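Oxidoreductase, Gfo/Idh/MocA family (Vibrio cholerae, PDB 1XEA) is an oxidoreductase of the Gfo/Idh/MocA family that probably binds a nicotinamide adenine dinucleotide cofactor, NAD or NADP, through its Rossmann-fold domain. Local coordinates at the interface of chains A and B. Sequence-based numbering; all coordinates share one arbitrary frame. Chains: chain A/B, Oxidoreductase, Gfo/Idh/MocA family.

Contacts 1 and 2 are two-fold related copies of one patch, their C-alpha centres about 31 Å apart. In each, an asparagine in the short turn between strands 223-230 and 233-237, B:Asn232 in contact 1 and A:Asn232 in contact 2, meets the partner's loop 218-220, which joins strands 209-216 and 223-230, and A:Ala155 or B:Ala155, in the loop after strand 146-152. Contact 2 exchanges the chains; there B:His154 is also at the contact. Each chain thus both gives and receives the turn, as expected of a symmetric dimer within the deposited tetramer, although the coordinates alone do not prove this assembly in solution.

Contact 1: the interface of chains A and B. Residues chain A 155, 218-220; chain B 230, 232-233.
B:Asn232 meets A:Gln218 and A:Ala155 where a hairpin turn of one subunit rests on two loops of the other, an example of a patch in which one asparagine uses both its backbone and its side chain. Hydrogen bonding comes first. The backbone N of B:Asn232 donates to the carbonyl O of A:Gln218 at 2.7 Å. The donor sits above the carbonyl plane, 44° out of it, rather than on a lone pair. A second, weak and strongly bent bond runs from the backbone N of A:Ala155 to the amide oxygen OD1 of B:Asn232, 3.0 Å away. The asparagine therefore serves as donor through its backbone and as acceptor through its side chain. With CG anti to the carbonyl carbon and beside its own N (chi1 -61°), its carboxamide is brought toward A:Ala155.

Van der Waals contacts complete the patch. The methyl CB of A:Ala155 lies 3.9 Å from the amide carbon CG of B:Asn232. A:Gln218 offers its CB to OD1 of the asparagine at 3.5 Å, and its chain bends at chi2. The two side-chain amide planes are turned 70° apart. NE2 of A:Gln218 and ND2 of B:Asn232 stand 4.0 Å from each other, without a hydrogen bond between them. Where the turn enters strand 233-237, backbone packs on backbone: CA of A:Gly220, with no side chain to intervene, approaches CA of B:Val233 to 3.7 Å.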
# COMPACT_ATOMS: atom_id res chain seq x y z
N ALA A 155 22.65 -6.15 -2.40
CA ALA A 155 24.10 -6.23 -2.46
C ALA A 155 24.71 -7.38 -1.64
O ALA A 155 25.42 -7.14 -0.66
CB ALA A 155 24.68 -4.90 -2.00
N GLN A 218 21.21 -9.26 -5.57
CA GLN A 218 21.78 -7.97 -5.92
C GLN A 218 20.59 -7.11 -6.29
O GLN A 218 20.61 -6.38 -7.28
CB GLN A 218 22.72 -8.08 -7.13
CG GLN A 218 24.11 -8.60 -6.83
CD GLN A 218 25.17 -7.90 -7.68
OE1 GLN A 218 25.02 -7.78 -8.90
NE2 GLN A 218 26.24 -7.42 -7.04
N PHE A 219 19.53 -7.23 -5.49
CA PHE A 219 18.28 -6.50 -5.71
C PHE A 219 18.35 -5.15 -4.98
O PHE A 219 19.18 -4.94 -4.10
CB PHE A 219 17.12 -7.34 -5.17
CG PHE A 219 15.77 -6.98 -5.73
CD1 PHE A 219 15.52 -7.09 -7.10
CD2 PHE A 219 14.74 -6.57 -4.90
CE1 PHE A 219 14.25 -6.83 -7.62
CE2 PHE A 219 13.47 -6.31 -5.41
CZ PHE A 219 13.23 -6.44 -6.77
N GLY A 220 17.46 -4.23 -5.36
CA GLY A 220 17.45 -2.92 -4.73
C GLY A 220 17.09 -2.95 -3.26
O GLY A 220 17.35 -1.99 -2.52
N TYR B 230 18.12 -3.58 -11.80
CA TYR B 230 19.47 -3.27 -12.25
C TYR B 230 20.34 -3.86 -11.15
O TYR B 230 19.85 -4.59 -10.28
CB TYR B 230 19.70 -1.76 -12.32
CG TYR B 230 18.82 -1.05 -13.32
CD1 TYR B 230 17.50 -0.71 -13.01
CD2 TYR B 230 19.32 -0.69 -14.58
CE1 TYR B 230 16.70 -0.02 -13.92
CE2 TYR B 230 18.53 -0.01 -15.51
CZ TYR B 230 17.22 0.32 -15.16
OH TYR B 230 16.43 1.01 -16.05
N ASN B 232 21.69 -3.96 -7.85
CA ASN B 232 21.36 -3.36 -6.56
C ASN B 232 20.36 -2.22 -6.63
O ASN B 232 20.33 -1.34 -5.76
CB ASN B 232 22.63 -2.90 -5.88
CG ASN B 232 23.56 -4.05 -5.61
OD1 ASN B 232 23.11 -5.13 -5.21
ND2 ASN B 232 24.85 -3.84 -5.83
N VAL B 233 19.52 -2.24 -7.67
CA VAL B 233 18.48 -1.24 -7.84
C VAL B 233 17.29 -1.90 -8.52
O VAL B 233 17.47 -2.74 -9.40
CB VAL B 233 18.98 -0.04 -8.70
CG1 VAL B 233 17.87 0.97 -8.87
CG2 VAL B 233 20.19 0.63 -8.04

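Contact 2: the interface of chains A and B. Residues chain A 232-233; chain B 154-155, 218-220.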
# COMPACT_ATOMS: atom_id res chain seq x y z
N ASN A 232 -9.06 -17.58 -12.04
CA ASN A 232 -9.76 -16.37 -11.62
C ASN A 232 -9.54 -16.00 -10.17
O ASN A 232 -10.31 -15.24 -9.58
CB ASN A 232 -11.26 -16.49 -11.88
CG ASN A 232 -11.57 -16.54 -13.36
OD1 ASN A 232 -11.01 -15.77 -14.15
ND2 ASN A 232 -12.46 -17.44 -13.74
N VAL A 233 -8.46 -16.53 -9.61
CA VAL A 233 -8.13 -16.22 -8.24
C VAL A 233 -6.63 -16.12 -8.12
O VAL A 233 -5.90 -16.89 -8.74
CB VAL A 233 -8.66 -17.29 -7.27
CG1 VAL A 233 -8.43 -16.83 -5.84
CG2 VAL A 233 -10.17 -17.52 -7.51
N HIS B 154 -9.16 -10.42 -15.51
CA HIS B 154 -10.02 -11.31 -14.75
C HIS B 154 -11.06 -11.95 -15.66
O HIS B 154 -11.82 -11.24 -16.32
CB HIS B 154 -10.76 -10.53 -13.67
CG HIS B 154 -11.86 -11.31 -13.01
ND1 HIS B 154 -11.62 -12.34 -12.13
CD2 HIS B 154 -13.21 -11.21 -13.12
CE1 HIS B 154 -12.76 -12.84 -11.71
NE2 HIS B 154 -13.75 -12.17 -12.29
N ALA B 155 -11.09 -13.27 -15.70
CA ALA B 155 -12.08 -13.99 -16.50
C ALA B 155 -12.23 -13.45 -17.91
O ALA B 155 -13.24 -12.82 -18.24
CB ALA B 155 -13.43 -13.96 -15.79
N GLN B 218 -6.98 -14.95 -16.86
CA GLN B 218 -7.90 -15.71 -16.04
C GLN B 218 -7.35 -15.54 -14.63
O GLN B 218 -7.32 -16.47 -13.82
CB GLN B 218 -7.91 -17.16 -16.50
CG GLN B 218 -9.20 -17.86 -16.17
CD GLN B 218 -9.47 -19.05 -17.07
OE1 GLN B 218 -8.69 -20.01 -17.11
NE2 GLN B 218 -10.60 -19.01 -17.79
N PHE B 219 -6.91 -14.31 -14.40
CA PHE B 219 -6.33 -13.87 -13.14
C PHE B 219 -7.47 -13.45 -12.21
O PHE B 219 -8.64 -13.41 -12.62
CB PHE B 219 -5.39 -12.69 -13.41
CG PHE B 219 -4.33 -12.50 -12.38
CD1 PHE B 219 -3.36 -13.47 -12.18
CD2 PHE B 219 -4.30 -11.36 -11.59
CE1 PHE B 219 -2.37 -13.32 -11.21
CE2 PHE B 219 -3.31 -11.20 -10.62
CZ PHE B 219 -2.35 -12.18 -10.42
N GLY B 220 -7.13 -13.14 -10.97
CA GLY B 220 -8.14 -12.73 -10.01
C GLY B 220 -8.61 -11.30 -10.19
O GLY B 220 -9.68 -10.90 -9.73
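The carboxamide of A:Asn232 is sandwiched between two aliphatic groups of the partner: CG of B:Gln218 lies over one face, 3.9 Å from the asparagine CG, and the methyl CB of B:Ala155 lies over the other. The motif is a beta-hairpin turn, linking strands 223-230 and 233-237 of this Gfo/Idh/MocA family protein, received by two loops of the partner subunit. The amide planes of A:Asn232 and B:Gln218 are turned 81° apart, so the two amides do not stack. The imidazole of B:His154 is the other flat group. One face carries CB of its neighbour B:Ala155, set off toward the rim, while its CE1 corner reaches CB of A:Asn232 at 4.0 Å, on the same side of the asparagine amide plane as B:Ala155.

The ring is steadied from within its own chain. ND1 of B:His154 hydrogen-bonds to the backbone O of B:Phe219 at 3.2 Å, arriving in the carbonyl plane although the acceptor is tilted 20° from the ring plane. This bond ties the loop at 154 to the loop at 219, and probably helps to position both surfaces that receive the asparagine.

Across the interface, the backbone N of A:Asn232 donates to O of B:Gln218 at 2.7 Å, from above the carbonyl plane. The amide oxygen OD1 of A:Asn232 accepts a weak, bent bond from the backbone N of B:Ala155, 2.9 Å away. A:Asn232 has a left-handed backbone conformation, suited to a tight turn.

B:Gln218 contributes aliphatic carbon beside the acceptor. Its CG, anti to the backbone N (chi1 -155°), comes within 3.4 Å of OD1 of A:Asn232, and the chain runs on extended from there. Where the turn enters strand 233-237, CA of B:Gly220 packs on CA of A:Val233 at 3.9 Å.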